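Local coordinates for protein 1-phosphatidylinositol 4,5-bisphosphate phosphodiesterase (Drosophila melanogaster, PDB 6IRB) that belongs to the beta class of phospholipases C and is represented here by a long, almost wholly helical region that folds back on itself as a hairpin, at residues W94-L97 against R98-Q102; A107-A110 against L111-T114; N170-K173 against R174-E178; L195-S198 against K199-E202. The protein carries 2 engineered substitutions. All blocks are in the same frame, centred on the assembly; numbering follows the deposited sequence.

Contact 1 of 4, residues W94-L97 against R98-Q102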
ATOM      1  N   TRP A  94       4.154  -1.082  -0.553  1.00 94.15           N
ATOM      2  CA  TRP A  94       5.315  -1.035  -1.428  1.00 94.28           C
ATOM      3  C   TRP A  94       6.292  -2.135  -1.073  1.00 96.85           C
ATOM      4  O   TRP A  94       6.908  -2.744  -1.952  1.00104.40           O
ATOM      5  CB  TRP A  94       5.991   0.321  -1.308  1.00103.28           C
ATOM      6  CG  TRP A  94       7.146   0.485  -2.224  1.00115.01           C
ATOM      7  CD1 TRP A  94       7.100   0.708  -3.564  1.00120.71           C
ATOM      8  CD2 TRP A  94       8.535   0.423  -1.873  1.00115.43           C
ATOM      9  NE1 TRP A  94       8.374   0.803  -4.071  1.00122.35           N
ATOM     10  CE2 TRP A  94       9.273   0.635  -3.053  1.00118.52           C
ATOM     11  CE3 TRP A  94       9.225   0.219  -0.674  1.00113.26           C
ATOM     12  CZ2 TRP A  94      10.666   0.652  -3.071  1.00118.99           C
ATOM     13  CZ3 TRP A  94      10.608   0.233  -0.694  1.00116.40           C
ATOM     14  CH2 TRP A  94      11.314   0.446  -1.884  1.00120.78           C
ATOM     15  N   ASP A  95       6.417  -2.417   0.220  1.00 94.76           N
ATOM     16  CA  ASP A  95       7.321  -3.458   0.678  1.00 90.01           C
ATOM     17  C   ASP A  95       6.871  -4.796   0.121  1.00 81.77           C
ATOM     18  O   ASP A  95       7.653  -5.546  -0.479  1.00 74.72           O
ATOM     19  CB  ASP A  95       7.307  -3.490   2.210  1.00 96.24           C
ATOM     20  CG  ASP A  95       8.526  -2.842   2.834  1.00 96.28           C
ATOM     21  OD1 ASP A  95       9.235  -2.083   2.133  1.00 97.96           O
ATOM     22  OD2 ASP A  95       8.752  -3.083   4.043  1.00 89.59           O
HETATM   23  N   MSE A  96       5.598  -5.095   0.308  1.00 83.81           N
HETATM   24  CA  MSE A  96       5.004  -6.336  -0.103  1.00 90.77           C
HETATM   25  C   MSE A  96       4.988  -6.461  -1.616  1.00 88.57           C
HETATM   26  O   MSE A  96       5.391  -7.489  -2.151  1.00 99.50           O
HETATM   27  CB  MSE A  96       3.610  -6.429   0.489  1.00109.80           C
HETATM   28  CG  MSE A  96       2.782  -7.540  -0.031  1.00131.10           C
HETATM   29 SE   MSE A  96       1.383  -7.946   1.261  1.00150.17          SE
HETATM   30  CE  MSE A  96       0.692  -9.361   0.269  1.00155.00           C
ATOM     31  N   LEU A  97       4.483  -5.433  -2.302  1.00 84.60           N
ATOM     32  CA  LEU A  97       4.377  -5.509  -3.756  1.00 84.73           C
ATOM     33  C   LEU A  97       5.700  -5.928  -4.381  1.00 87.37           C
ATOM     34  O   LEU A  97       5.729  -6.792  -5.266  1.00 87.08           O
ATOM     35  CB  LEU A  97       3.914  -4.166  -4.331  1.00 88.40           C
ATOM     36  CG  LEU A  97       2.439  -3.811  -4.146  1.00101.80           C
ATOM     37  CD1 LEU A  97       2.012  -2.691  -5.077  1.00 99.74           C
ATOM     38  CD2 LEU A  97       1.594  -5.048  -4.416  1.00108.96           C
ATOM     39  N   ARG A  98       6.809  -5.333  -3.919  1.00 86.92           N
ATOM     40  CA  ARG A  98       8.131  -5.699  -4.429  1.00 80.90           C
ATOM     41  C   ARG A  98       8.394  -7.196  -4.332  1.00 78.13           C
ATOM     42  O   ARG A  98       8.986  -7.787  -5.242  1.00 82.40           O
ATOM     43  CB  ARG A  98       9.223  -4.914  -3.706  1.00 77.91           C
ATOM     44  CG  ARG A  98       9.270  -3.457  -4.127  1.00 84.30           C
ATOM     45  CD  ARG A  98      10.059  -2.590  -3.168  1.00 85.44           C
ATOM     46  NE  ARG A  98      10.298  -3.208  -1.872  1.00 90.73           N
ATOM     47  CZ  ARG A  98      11.465  -3.153  -1.242  1.00 95.93           C
ATOM     48  NH1 ARG A  98      12.485  -2.518  -1.803  1.00 93.87           N
ATOM     49  NH2 ARG A  98      11.619  -3.737  -0.060  1.00100.81           N
ATOM     50  N   GLN A  99       7.969  -7.833  -3.241  1.00 71.95           N
ATOM     51  CA  GLN A  99       8.164  -9.275  -3.154  1.00 71.51           C
ATOM     52  C   GLN A  99       7.265 -10.010  -4.137  1.00 80.82           C
ATOM     53  O   GLN A  99       7.727 -10.907  -4.854  1.00 82.43           O
ATOM     54  CB  GLN A  99       7.957  -9.793  -1.735  1.00 75.10           C
ATOM     55  CG  GLN A  99       8.472 -11.209  -1.657  1.00 78.95           C
ATOM     56  CD  GLN A  99       9.961 -11.288  -1.422  1.00 88.64           C
ATOM     57  OE1 GLN A  99      10.704 -10.357  -1.735  1.00 92.56           O
ATOM     58  NE2 GLN A  99      10.419 -12.448  -0.980  1.00 96.56           N
ATOM     59  N   HIS A 100       5.972  -9.662  -4.165  1.00 82.36           N
ATOM     60  CA  HIS A 100       5.082 -10.179  -5.198  1.00 75.93           C
ATOM     61  C   HIS A 100       5.738 -10.196  -6.565  1.00 76.42           C
ATOM     62  O   HIS A 100       5.835 -11.246  -7.208  1.00 77.64           O
ATOM     63  CB  HIS A 100       3.798  -9.345  -5.253  1.00 71.99           C
ATOM     64  CG  HIS A 100       2.810  -9.681  -4.181  1.00 78.85           C
ATOM     65  ND1 HIS A 100       3.129 -10.470  -3.095  1.00 78.67           N
ATOM     66  CD2 HIS A 100       1.496  -9.377  -4.054  1.00 77.26           C
ATOM     67  CE1 HIS A 100       2.056 -10.630  -2.342  1.00 76.71           C
ATOM     68  NE2 HIS A 100       1.052  -9.975  -2.901  1.00 77.24           N
ATOM     69  N   VAL A 101       6.245  -9.047  -7.000  1.00 76.31           N
ATOM     70  CA  VAL A 101       6.863  -8.972  -8.318  1.00 75.56           C
ATOM     71  C   VAL A 101       8.086  -9.874  -8.394  1.00 68.36           C
ATOM     72  O   VAL A 101       8.198 -10.711  -9.298  1.00 65.67           O
ATOM     73  CB  VAL A 101       7.207  -7.516  -8.666  1.00 74.12           C
ATOM     74  CG1 VAL A 101       7.930  -7.466 -10.001  1.00 73.46           C
ATOM     75  CG2 VAL A 101       5.927  -6.671  -8.699  1.00 66.07           C
ATOM     76  N   GLN A 102       9.007  -9.735  -7.434  1.00 63.55           N
ATOM     77  CA  GLN A 102      10.206 -10.569  -7.428  1.00 75.74           C
ATOM     78  C   GLN A 102       9.852 -12.050  -7.461  1.00 74.87           C
ATOM     79  O   GLN A 102      10.425 -12.822  -8.236  1.00 75.30           O
ATOM     80  CB  GLN A 102      11.076 -10.251  -6.211  1.00 87.27           C
ATOM     81  CG  GLN A 102      12.530 -10.718  -6.360  1.00101.44           C
ATOM     82  CD  GLN A 102      13.359  -9.841  -7.304  1.00111.28           C
ATOM     83  OE1 GLN A 102      12.989  -8.701  -7.606  1.00113.80           O
ATOM     84  NE2 GLN A 102      14.480 -10.383  -7.785  1.00109.77           N
TER
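Trp94 and Arg98, one turn apart on the same helix, form the main side-chain contact, a stack of a flat cation on an aromatic ring. With CG anti to the carbonyl carbon (chi1 -73°), the Arg98 chain heads back toward the preceding turn, and a bend at chi3 then lays the guanidinium over the indole. The planes are 24° apart, and Arg98 CZ lies 4.0 Å from the centroid of the Trp94 six-membered ring: a cation-pi contact. The aliphatic part of the arginine shares the same face, CD lying over that ring as a CH-pi contact. Tryptophan suits the place by offering a broad face to both halves of an arginine.

Charge pairing is looser. Asp95 OD1 is 3.6 Å from Arg98 NH2, a long salt bridge in which the oxygen stands well out of the guanidinium plane, so it acts through charge alone.

On another side of the helix, selenomethionine Met96 reaches His100. Its extended chain crosses the imidazole at a slant, with Met96 CG over one face, 4.2 Å from the His100 ring centroid; Met96 SE stays oblique to that ring.

The backbone supplies the regular bonds that hold this spacing: His100 N to Met96 O at 3.0 Å and Val101 N to Leu97 O at 2.9 Å, while Arg98 N to Trp94 O is longer at 3.3 Å and comes from above the carbonyl plane. Just beyond, the Ser104 hydroxyl bonds to His100 O.

The contact lies on the surface; stack and carboxylate probably restrain the guanidinium and partly offset its charge without burying it.

Contact 2 of 4, residues A107-A110 against L111-T114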
ATOM      1  N   ALA A 107       9.013 -17.066 -10.186  1.00 74.41           N
ATOM      2  CA  ALA A 107       8.182 -18.209 -10.554  1.00 62.04           C
ATOM      3  C   ALA A 107       8.128 -18.406 -12.066  1.00 61.30           C
ATOM      4  O   ALA A 107       8.370 -19.511 -12.563  1.00 61.04           O
ATOM      5  CB  ALA A 107       6.773 -18.039  -9.989  1.00 63.66           C
HETATM    6  N   MSE A 108       7.785 -17.354 -12.811  1.00 61.20           N
HETATM    7  CA  MSE A 108       7.779 -17.435 -14.264  1.00 70.14           C
HETATM    8  C   MSE A 108       9.069 -18.018 -14.774  1.00 70.73           C
HETATM    9  O   MSE A 108       9.061 -18.922 -15.612  1.00 74.93           O
HETATM   10  CB  MSE A 108       7.563 -16.077 -14.909  1.00 92.57           C
HETATM   11  CG  MSE A 108       6.175 -15.919 -15.484  1.00133.16           C
HETATM   12 SE   MSE A 108       5.798 -14.062 -15.920  1.00168.78          SE
HETATM   13  CE  MSE A 108       5.288 -13.348 -14.177  1.00166.74           C
ATOM     14  N   LYS A 109      10.191 -17.516 -14.258  1.00 66.89           N
ATOM     15  CA  LYS A 109      11.473 -17.996 -14.758  1.00 63.71           C
ATOM     16  C   LYS A 109      11.631 -19.480 -14.442  1.00 62.13           C
ATOM     17  O   LYS A 109      12.016 -20.273 -15.308  1.00 68.15           O
ATOM     18  CB  LYS A 109      12.630 -17.150 -14.212  1.00 59.44           C
ATOM     19  CG  LYS A 109      13.876 -17.248 -15.117  1.00 80.72           C
ATOM     20  CD  LYS A 109      14.903 -16.098 -14.981  1.00 99.27           C
ATOM     21  CE  LYS A 109      15.888 -16.074 -16.190  1.00 93.59           C
ATOM     22  NZ  LYS A 109      16.731 -14.836 -16.316  1.00 88.57           N
ATOM     23  N   ALA A 110      11.306 -19.882 -13.211  1.00 63.80           N
ATOM     24  CA  ALA A 110      11.316 -21.303 -12.866  1.00 62.59           C
ATOM     25  C   ALA A 110      10.414 -22.095 -13.806  1.00 59.09           C
ATOM     26  O   ALA A 110      10.803 -23.152 -14.317  1.00 59.05           O
ATOM     27  CB  ALA A 110      10.885 -21.498 -11.414  1.00 60.30           C
ATOM     28  N   LEU A 111       9.187 -21.605 -14.017  1.00 63.48           N
ATOM     29  CA  LEU A 111       8.233 -22.289 -14.885  1.00 69.48           C
ATOM     30  C   LEU A 111       8.809 -22.491 -16.275  1.00 62.60           C
ATOM     31  O   LEU A 111       8.599 -23.539 -16.899  1.00 61.40           O
ATOM     32  CB  LEU A 111       6.940 -21.487 -14.962  1.00 84.01           C
ATOM     33  CG  LEU A 111       5.744 -22.228 -15.544  1.00 89.08           C
ATOM     34  CD1 LEU A 111       5.365 -23.381 -14.638  1.00 94.56           C
ATOM     35  CD2 LEU A 111       4.582 -21.255 -15.728  1.00 87.49           C
HETATM   36  N   MSE A 112       9.543 -21.503 -16.770  1.00 58.52           N
HETATM   37  CA  MSE A 112      10.154 -21.613 -18.070  1.00 62.75           C
HETATM   38  C   MSE A 112      11.097 -22.780 -18.127  1.00 61.35           C
HETATM   39  O   MSE A 112      10.965 -23.670 -18.958  1.00 60.26           O
HETATM   40  CB  MSE A 112      10.971 -20.371 -18.368  1.00 68.00           C
HETATM   41  CG  MSE A 112      11.338 -20.216 -19.807  1.00 89.72           C
HETATM   42 SE   MSE A 112      11.905 -18.417 -20.215  1.00107.97          SE
HETATM   43  CE  MSE A 112      13.614 -18.471 -19.272  1.00100.16           C
ATOM     44  N   LEU A 113      12.033 -22.775 -17.180  1.00 61.59           N
ATOM     45  CA  LEU A 113      13.097 -23.766 -17.183  1.00 61.08           C
ATOM     46  C   LEU A 113      12.524 -25.171 -17.153  1.00 66.33           C
ATOM     47  O   LEU A 113      12.992 -26.057 -17.880  1.00 71.05           O
ATOM     48  CB  LEU A 113      14.019 -23.524 -15.993  1.00 58.75           C
ATOM     49  CG  LEU A 113      14.873 -22.265 -16.135  1.00 55.10           C
ATOM     50  CD1 LEU A 113      15.926 -22.204 -15.043  1.00 55.55           C
ATOM     51  CD2 LEU A 113      15.515 -22.220 -17.517  1.00 54.25           C
ATOM     52  N   THR A 114      11.503 -25.385 -16.328  1.00 63.82           N
ATOM     53  CA  THR A 114      10.802 -26.658 -16.285  1.00 62.47           C
ATOM     54  C   THR A 114      10.284 -27.051 -17.656  1.00 66.04           C
ATOM     55  O   THR A 114      10.705 -28.073 -18.208  1.00 73.05           O
ATOM     56  CB  THR A 114       9.666 -26.592 -15.283  1.00 71.78           C
ATOM     57  OG1 THR A 114      10.113 -25.862 -14.137  1.00 76.31           O
ATOM     58  CG2 THR A 114       9.253 -27.993 -14.865  1.00 61.95           C
TER
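Regular alpha-helical bonds link the two halves, running from Leu111 N to Ala107 O (2.7 Å), Met112 N to Met108 O (2.9 Å), Leu113 N to Lys109 O and Thr114 N to Ala110 O (both 3.1 Å). The last carbonyl is gripped twice. Thr114 OG1 stands beside its own backbone N (chi1 -40°), which turns the hydroxyl back along the helix to donate to Ala110 O at 2.8 Å, from above the carbonyl plane, while the amide comes in nearly along the C=O direction. Threonine can thus satisfy its hydroxyl within the helix at an exposed position.

A different face carries longer side chains. The methyl CE of selenomethionine Met112 lies 4.3 Å from Lys109 CG, brought there by a bend at chi3. Lysine suits this border because its aliphatic stem can pack while NZ reaches a polar partner, the hydroxyl of Ser205 on helix 157-210. Met108, Lys109 and Met112 all touch Phe204 of that helix, and Met112 also meets Ile201. Flexible selenomethionine chains and a lysine stem thus face the second helix, an arrangement that belongs to the interface of an antiparallel helical hairpin.

Contact 3 of 4, residues N170-K173 against R174-E178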
ATOM      1  N   ASN A 170      25.319 -55.997 -48.340  1.00 94.20           N
ATOM      2  CA  ASN A 170      24.689 -54.830 -48.950  1.00 91.50           C
ATOM      3  C   ASN A 170      23.738 -54.170 -47.955  1.00 86.49           C
ATOM      4  O   ASN A 170      23.785 -52.955 -47.735  1.00 82.95           O
ATOM      5  CB  ASN A 170      23.962 -55.259 -50.232  1.00104.78           C
ATOM      6  CG  ASN A 170      23.300 -54.097 -50.982  1.00112.98           C
ATOM      7  OD1 ASN A 170      22.916 -53.081 -50.399  1.00111.79           O
ATOM      8  ND2 ASN A 170      23.174 -54.255 -52.297  1.00114.51           N
ATOM      9  N   ASN A 171      22.875 -54.973 -47.331  1.00 81.61           N
ATOM     10  CA  ASN A 171      21.929 -54.456 -46.348  1.00 76.72           C
ATOM     11  C   ASN A 171      22.636 -53.876 -45.128  1.00 76.85           C
ATOM     12  O   ASN A 171      22.163 -52.899 -44.538  1.00 80.19           O
ATOM     13  CB  ASN A 171      20.941 -55.547 -45.977  1.00 80.69           C
ATOM     14  CG  ASN A 171      19.935 -55.781 -47.080  1.00 99.88           C
ATOM     15  OD1 ASN A 171      19.056 -56.638 -46.971  1.00116.19           O
ATOM     16  ND2 ASN A 171      20.034 -54.982 -48.144  1.00 97.72           N
ATOM     17  N   VAL A 172      23.750 -54.479 -44.712  1.00 74.23           N
ATOM     18  CA  VAL A 172      24.516 -53.907 -43.606  1.00 74.69           C
ATOM     19  C   VAL A 172      24.990 -52.504 -43.967  1.00 74.82           C
ATOM     20  O   VAL A 172      24.918 -51.582 -43.142  1.00 78.90           O
ATOM     21  CB  VAL A 172      25.671 -54.842 -43.210  1.00 80.69           C
ATOM     22  CG1 VAL A 172      26.683 -54.119 -42.340  1.00 64.70           C
ATOM     23  CG2 VAL A 172      25.105 -56.048 -42.471  1.00 80.19           C
ATOM     24  N   LYS A 173      25.487 -52.318 -45.199  1.00 66.81           N
ATOM     25  CA  LYS A 173      25.775 -50.969 -45.691  1.00 62.52           C
ATOM     26  C   LYS A 173      24.565 -50.068 -45.509  1.00 63.61           C
ATOM     27  O   LYS A 173      24.660 -48.985 -44.922  1.00 77.23           O
ATOM     28  CB  LYS A 173      26.164 -50.996 -47.173  1.00 65.28           C
ATOM     29  CG  LYS A 173      27.656 -51.009 -47.496  1.00 82.40           C
ATOM     30  CD  LYS A 173      27.866 -50.788 -49.003  1.00 86.20           C
ATOM     31  CE  LYS A 173      29.237 -51.236 -49.496  1.00 90.54           C
ATOM     32  NZ  LYS A 173      30.218 -50.120 -49.416  1.00 88.09           N
ATOM     33  N   ARG A 174      23.407 -50.525 -45.986  1.00 63.15           N
ATOM     34  CA  ARG A 174      22.188 -49.731 -45.900  1.00 58.64           C
ATOM     35  C   ARG A 174      21.833 -49.479 -44.437  1.00 57.37           C
ATOM     36  O   ARG A 174      21.442 -48.364 -44.067  1.00 49.12           O
ATOM     37  CB  ARG A 174      21.071 -50.426 -46.688  1.00 55.79           C
ATOM     38  CG  ARG A 174      19.655 -49.909 -46.511  1.00 63.19           C
ATOM     39  CD  ARG A 174      18.641 -51.018 -46.825  1.00 66.51           C
ATOM     40  NE  ARG A 174      17.260 -50.663 -46.485  1.00 66.25           N
ATOM     41  CZ  ARG A 174      16.372 -50.178 -47.353  1.00 62.04           C
ATOM     42  NH1 ARG A 174      16.715 -49.988 -48.620  1.00 52.73           N
ATOM     43  NH2 ARG A 174      15.137 -49.887 -46.955  1.00 60.69           N
ATOM     44  N   PHE A 175      21.946 -50.517 -43.595  1.00 60.13           N
ATOM     45  CA  PHE A 175      21.658 -50.367 -42.171  1.00 52.49           C
ATOM     46  C   PHE A 175      22.536 -49.308 -41.540  1.00 49.25           C
ATOM     47  O   PHE A 175      22.083 -48.538 -40.690  1.00 47.10           O
ATOM     48  CB  PHE A 175      21.904 -51.683 -41.438  1.00 66.37           C
ATOM     49  CG  PHE A 175      20.955 -52.782 -41.804  1.00 93.04           C
ATOM     50  CD1 PHE A 175      19.860 -52.542 -42.617  1.00 97.85           C
ATOM     51  CD2 PHE A 175      21.155 -54.066 -41.324  1.00 99.34           C
ATOM     52  CE1 PHE A 175      18.986 -53.563 -42.939  1.00 88.61           C
ATOM     53  CE2 PHE A 175      20.278 -55.093 -41.646  1.00 88.99           C
ATOM     54  CZ  PHE A 175      19.194 -54.839 -42.454  1.00 81.93           C
HETATM   55  N   MSE A 176      23.791 -49.256 -41.941  1.00 51.87           N
HETATM   56  CA  MSE A 176      24.711 -48.271 -41.410  1.00 71.25           C
HETATM   57  C   MSE A 176      24.432 -46.870 -41.923  1.00 75.23           C
HETATM   58  O   MSE A 176      24.517 -45.912 -41.158  1.00 82.42           O
HETATM   59  CB  MSE A 176      26.136 -48.708 -41.688  1.00 99.61           C
HETATM   60  CG  MSE A 176      26.576 -49.727 -40.658  1.00137.07           C
HETATM   61 SE   MSE A 176      27.924 -50.974 -41.272  1.00180.95          SE
HETATM   62  CE  MSE A 176      29.415 -50.422 -40.139  1.00178.21           C
ATOM     63  N   GLU A 177      24.141 -46.731 -43.217  1.00 73.15           N
ATOM     64  CA  GLU A 177      23.798 -45.410 -43.736  1.00 76.88           C
ATOM     65  C   GLU A 177      22.521 -44.894 -43.077  1.00 70.61           C
ATOM     66  O   GLU A 177      22.445 -43.730 -42.665  1.00 61.52           O
ATOM     67  CB  GLU A 177      23.660 -45.450 -45.256  1.00 89.16           C
ATOM     68  CG  GLU A 177      24.874 -46.023 -45.996  1.00118.42           C
ATOM     69  CD  GLU A 177      26.221 -45.639 -45.380  1.00136.88           C
ATOM     70  OE1 GLU A 177      26.870 -44.693 -45.883  1.00143.43           O
ATOM     71  OE2 GLU A 177      26.650 -46.309 -44.413  1.00139.04           O
ATOM     72  N   GLU A 178      21.494 -45.748 -43.000  1.00 66.76           N
ATOM     73  CA  GLU A 178      20.288 -45.414 -42.246  1.00 54.33           C
ATOM     74  C   GLU A 178      20.626 -44.896 -40.848  1.00 56.20           C
ATOM     75  O   GLU A 178      20.072 -43.887 -40.392  1.00 51.23           O
ATOM     76  CB  GLU A 178      19.366 -46.633 -42.160  1.00 48.92           C
ATOM     77  CG  GLU A 178      18.454 -46.825 -43.365  1.00 64.89           C
ATOM     78  CD  GLU A 178      17.651 -48.126 -43.311  1.00 88.36           C
ATOM     79  OE1 GLU A 178      17.865 -48.925 -42.374  1.00 95.30           O
ATOM     80  OE2 GLU A 178      16.780 -48.335 -44.191  1.00 98.42           O
TER
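Phe175 lays its ring back against the preceding turn, with one face over the peptide of Asn171. Phe175 CG stands anti to the carbonyl carbon (chi1 -67°), which sends the phenyl toward the N-terminal part of the helix; Asn171 C then lies over the centre of the Phe175 ring, 3.8 Å from its plane. The far end of the ring meets the aliphatic root of the asparagine, Phe175 CZ lying 4.0 Å from Asn171 CB. The Asn171 carbonyl covered by the ring face accepts the backbone bond from Phe175 N.

Round the helix, Val172 and selenomethionine Met176 run side by side and point the same way. Val172 CG1 approaches Met176 SE at 3.5 Å, an apolar contact between neighbouring turns. Valine's branch gives a compact flank for the more flexible chain, which bends at chi3.

The ring face of this stretch belongs to an antiparallel helical hairpin: Phe175 and Arg174 both touch Met141 of helix 18-150, and Asn171 touches Thr145. An aromatic ring fits such an interface since it can cover its own backbone and still meet the partner helix. Gln138 of that helix crosses the gap with its NE2, bonding to Phe175 O and to Glu178 OE1.

Extended from CG to NE, Arg174 stands out from the helix, and Glu178 leans back one turn to bring its OE2 within 3.3 Å of Arg174 NE, a salt bridge between opposite charges four residues apart that suits the helical repeat. At the backbone, Arg174 N bonds to Asn170 O at 3.0 Å and Glu177 N to Lys173 O at 2.9 Å.

Contact 4 of 4, residues L195-S198 against K199-E202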
ATOM      1  N   LEU A 195      18.389 -24.356 -29.156  1.00 51.77           N
ATOM      2  CA  LEU A 195      18.491 -22.954 -29.567  1.00 56.52           C
ATOM      3  C   LEU A 195      17.203 -22.189 -29.324  1.00 55.03           C
ATOM      4  O   LEU A 195      17.250 -20.994 -29.014  1.00 57.91           O
ATOM      5  CB  LEU A 195      18.905 -22.825 -31.032  1.00 57.29           C
ATOM      6  CG  LEU A 195      20.361 -23.158 -31.375  1.00 53.22           C
ATOM      7  CD1 LEU A 195      20.784 -22.484 -32.681  1.00 46.38           C
ATOM      8  CD2 LEU A 195      21.281 -22.747 -30.235  1.00 45.78           C
ATOM      9  N   ALA A 196      16.049 -22.831 -29.485  1.00 39.46           N
ATOM     10  CA  ALA A 196      14.811 -22.140 -29.164  1.00 39.69           C
ATOM     11  C   ALA A 196      14.759 -21.816 -27.679  1.00 55.85           C
ATOM     12  O   ALA A 196      14.462 -20.681 -27.288  1.00 55.44           O
ATOM     13  CB  ALA A 196      13.611 -22.987 -29.581  1.00 38.32           C
ATOM     14  N   HIS A 197      15.083 -22.800 -26.836  1.00 50.94           N
ATOM     15  CA  HIS A 197      15.086 -22.581 -25.393  1.00 48.29           C
ATOM     16  C   HIS A 197      16.021 -21.440 -25.020  1.00 50.61           C
ATOM     17  O   HIS A 197      15.662 -20.559 -24.230  1.00 50.11           O
ATOM     18  CB  HIS A 197      15.452 -23.871 -24.666  1.00 51.37           C
ATOM     19  CG  HIS A 197      14.381 -24.921 -24.739  1.00 57.26           C
ATOM     20  ND1 HIS A 197      14.657 -26.256 -24.942  1.00 63.07           N
ATOM     21  CD2 HIS A 197      13.032 -24.828 -24.660  1.00 60.74           C
ATOM     22  CE1 HIS A 197      13.527 -26.942 -24.965  1.00 61.78           C
ATOM     23  NE2 HIS A 197      12.525 -26.100 -24.797  1.00 59.71           N
ATOM     24  N   SER A 198      17.238 -21.461 -25.565  1.00 52.49           N
ATOM     25  CA  SER A 198      18.201 -20.398 -25.302  1.00 59.10           C
ATOM     26  C   SER A 198      17.626 -19.021 -25.617  1.00 61.49           C
ATOM     27  O   SER A 198      17.684 -18.110 -24.786  1.00 73.47           O
ATOM     28  CB  SER A 198      19.470 -20.632 -26.113  1.00 73.02           C
ATOM     29  OG  SER A 198      20.568 -19.975 -25.508  1.00 85.64           O
ATOM     30  N   LYS A 199      17.119 -18.829 -26.836  1.00 46.03           N
ATOM     31  CA  LYS A 199      16.559 -17.524 -27.183  1.00 54.88           C
ATOM     32  C   LYS A 199      15.391 -17.140 -26.274  1.00 59.94           C
ATOM     33  O   LYS A 199      15.296 -15.986 -25.843  1.00 73.30           O
ATOM     34  CB  LYS A 199      16.194 -17.477 -28.664  1.00 54.09           C
ATOM     35  CG  LYS A 199      17.395 -16.922 -29.458  1.00 73.37           C
ATOM     36  CD  LYS A 199      17.446 -17.313 -30.925  1.00 76.85           C
ATOM     37  CE  LYS A 199      18.308 -16.322 -31.718  1.00 84.87           C
ATOM     38  NZ  LYS A 199      19.524 -15.842 -30.981  1.00 87.44           N
ATOM     39  N   GLN A 200      14.471 -18.072 -26.007  1.00 47.93           N
ATOM     40  CA  GLN A 200      13.381 -17.782 -25.077  1.00 49.24           C
ATOM     41  C   GLN A 200      13.897 -17.166 -23.784  1.00 56.19           C
ATOM     42  O   GLN A 200      13.342 -16.178 -23.290  1.00 66.49           O
ATOM     43  CB  GLN A 200      12.586 -19.046 -24.775  1.00 44.50           C
ATOM     44  CG  GLN A 200      11.768 -19.544 -25.935  1.00 43.39           C
ATOM     45  CD  GLN A 200      11.458 -21.027 -25.839  1.00 71.22           C
ATOM     46  OE1 GLN A 200      11.463 -21.601 -24.747  1.00 69.34           O
ATOM     47  NE2 GLN A 200      11.129 -21.643 -26.976  1.00 64.30           N
ATOM     48  N   ILE A 201      14.958 -17.752 -23.219  1.00 56.56           N
ATOM     49  CA  ILE A 201      15.558 -17.246 -21.983  1.00 53.21           C
ATOM     50  C   ILE A 201      16.019 -15.807 -22.168  1.00 55.56           C
ATOM     51  O   ILE A 201      15.633 -14.899 -21.420  1.00 54.13           O
ATOM     52  CB  ILE A 201      16.737 -18.142 -21.564  1.00 55.79           C
ATOM     53  CG1 ILE A 201      16.253 -19.537 -21.164  1.00 71.34           C
ATOM     54  CG2 ILE A 201      17.598 -17.468 -20.496  1.00 54.21           C
ATOM     55  CD1 ILE A 201      17.241 -20.639 -21.480  1.00 85.44           C
ATOM     56  N   GLU A 202      16.879 -15.598 -23.165  1.00 59.20           N
ATOM     57  CA  GLU A 202      17.386 -14.275 -23.497  1.00 64.18           C
ATOM     58  C   GLU A 202      16.256 -13.268 -23.625  1.00 69.22           C
ATOM     59  O   GLU A 202      16.252 -12.230 -22.956  1.00 72.37           O
ATOM     60  CB  GLU A 202      18.169 -14.384 -24.802  1.00 78.38           C
ATOM     61  CG  GLU A 202      18.410 -13.099 -25.551  1.00 98.02           C
ATOM     62  CD  GLU A 202      18.741 -13.359 -27.016  1.00104.64           C
ATOM     63  OE1 GLU A 202      19.204 -14.478 -27.348  1.00 96.60           O
ATOM     64  OE2 GLU A 202      18.523 -12.443 -27.835  1.00113.71           O
TER
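Gln200 lies alongside Ala196 and His197 on the closely packed side of this helix, which faces helix 18-150. Extended beyond CG, its chain runs back past the preceding turn with the amide turned 87° from the imidazole plane. Gln200 OE1 comes to the edge of the histidine ring, in its plane and 3.6 Å from His197 CD2, while Gln200 NE2 rests 3.8 Å from Ala196 CB. A small alanine suits the spot, for the glutamine amide can lie close over it. The polar ends are used across the hairpin: Gln116 NE2 bonds to both Gln200 OE1 and His197 O, and Gln119 OE1 bonds to NE2 of the buried His197.

Ile201 closes the same side. With CG1 anti to the carbonyl carbon (chi1 -67°), CD1 of Ile201 swings back beside the carbonyl of His197, and the branched chain also packs on Gln116.

Around the helix the packing thins out. Lys199 and Glu202 carry long flexible chains and Ser198 a short polar one, all suited to solvent. Lys199 NZ and Glu202 OE1 make a long salt bridge of 3.9 Å, while the backbone carries the order: Lys199 N bonds to Leu195 O at 3.1 Å, and Glu202 N to Ser198 O at 3.1 Å.

The chemistry divides accordingly. On the inner side, glutamine and histidine spend their polar groups on defined partners in the opposite helix, which probably fixes how the two helices sit against each other; on the outer side, a loose charge pair is probably screened by water.

Overall arrangement
Contacts 1 and 2 come in that order on helix 18-150, with centres 19 Å apart. Contacts 3 and 4 follow on helix 157-210, and the centres of contacts 3 and 4 are 37 Å apart. Because the chain reverses between the helices, contact 4 lies back beside contact 2, their centres 13 Å apart, and the two touch where Met112 CE meets Ile201 CG1 at 3.4 Å. Contact 3 sits nearer the turn of the hairpin, its centre 44 Å from that of contact 2. Contacts 2, 3 and 4 therefore sample the paired portion of an elongated antiparallel hairpin, and contact 1 lies farther from the turn.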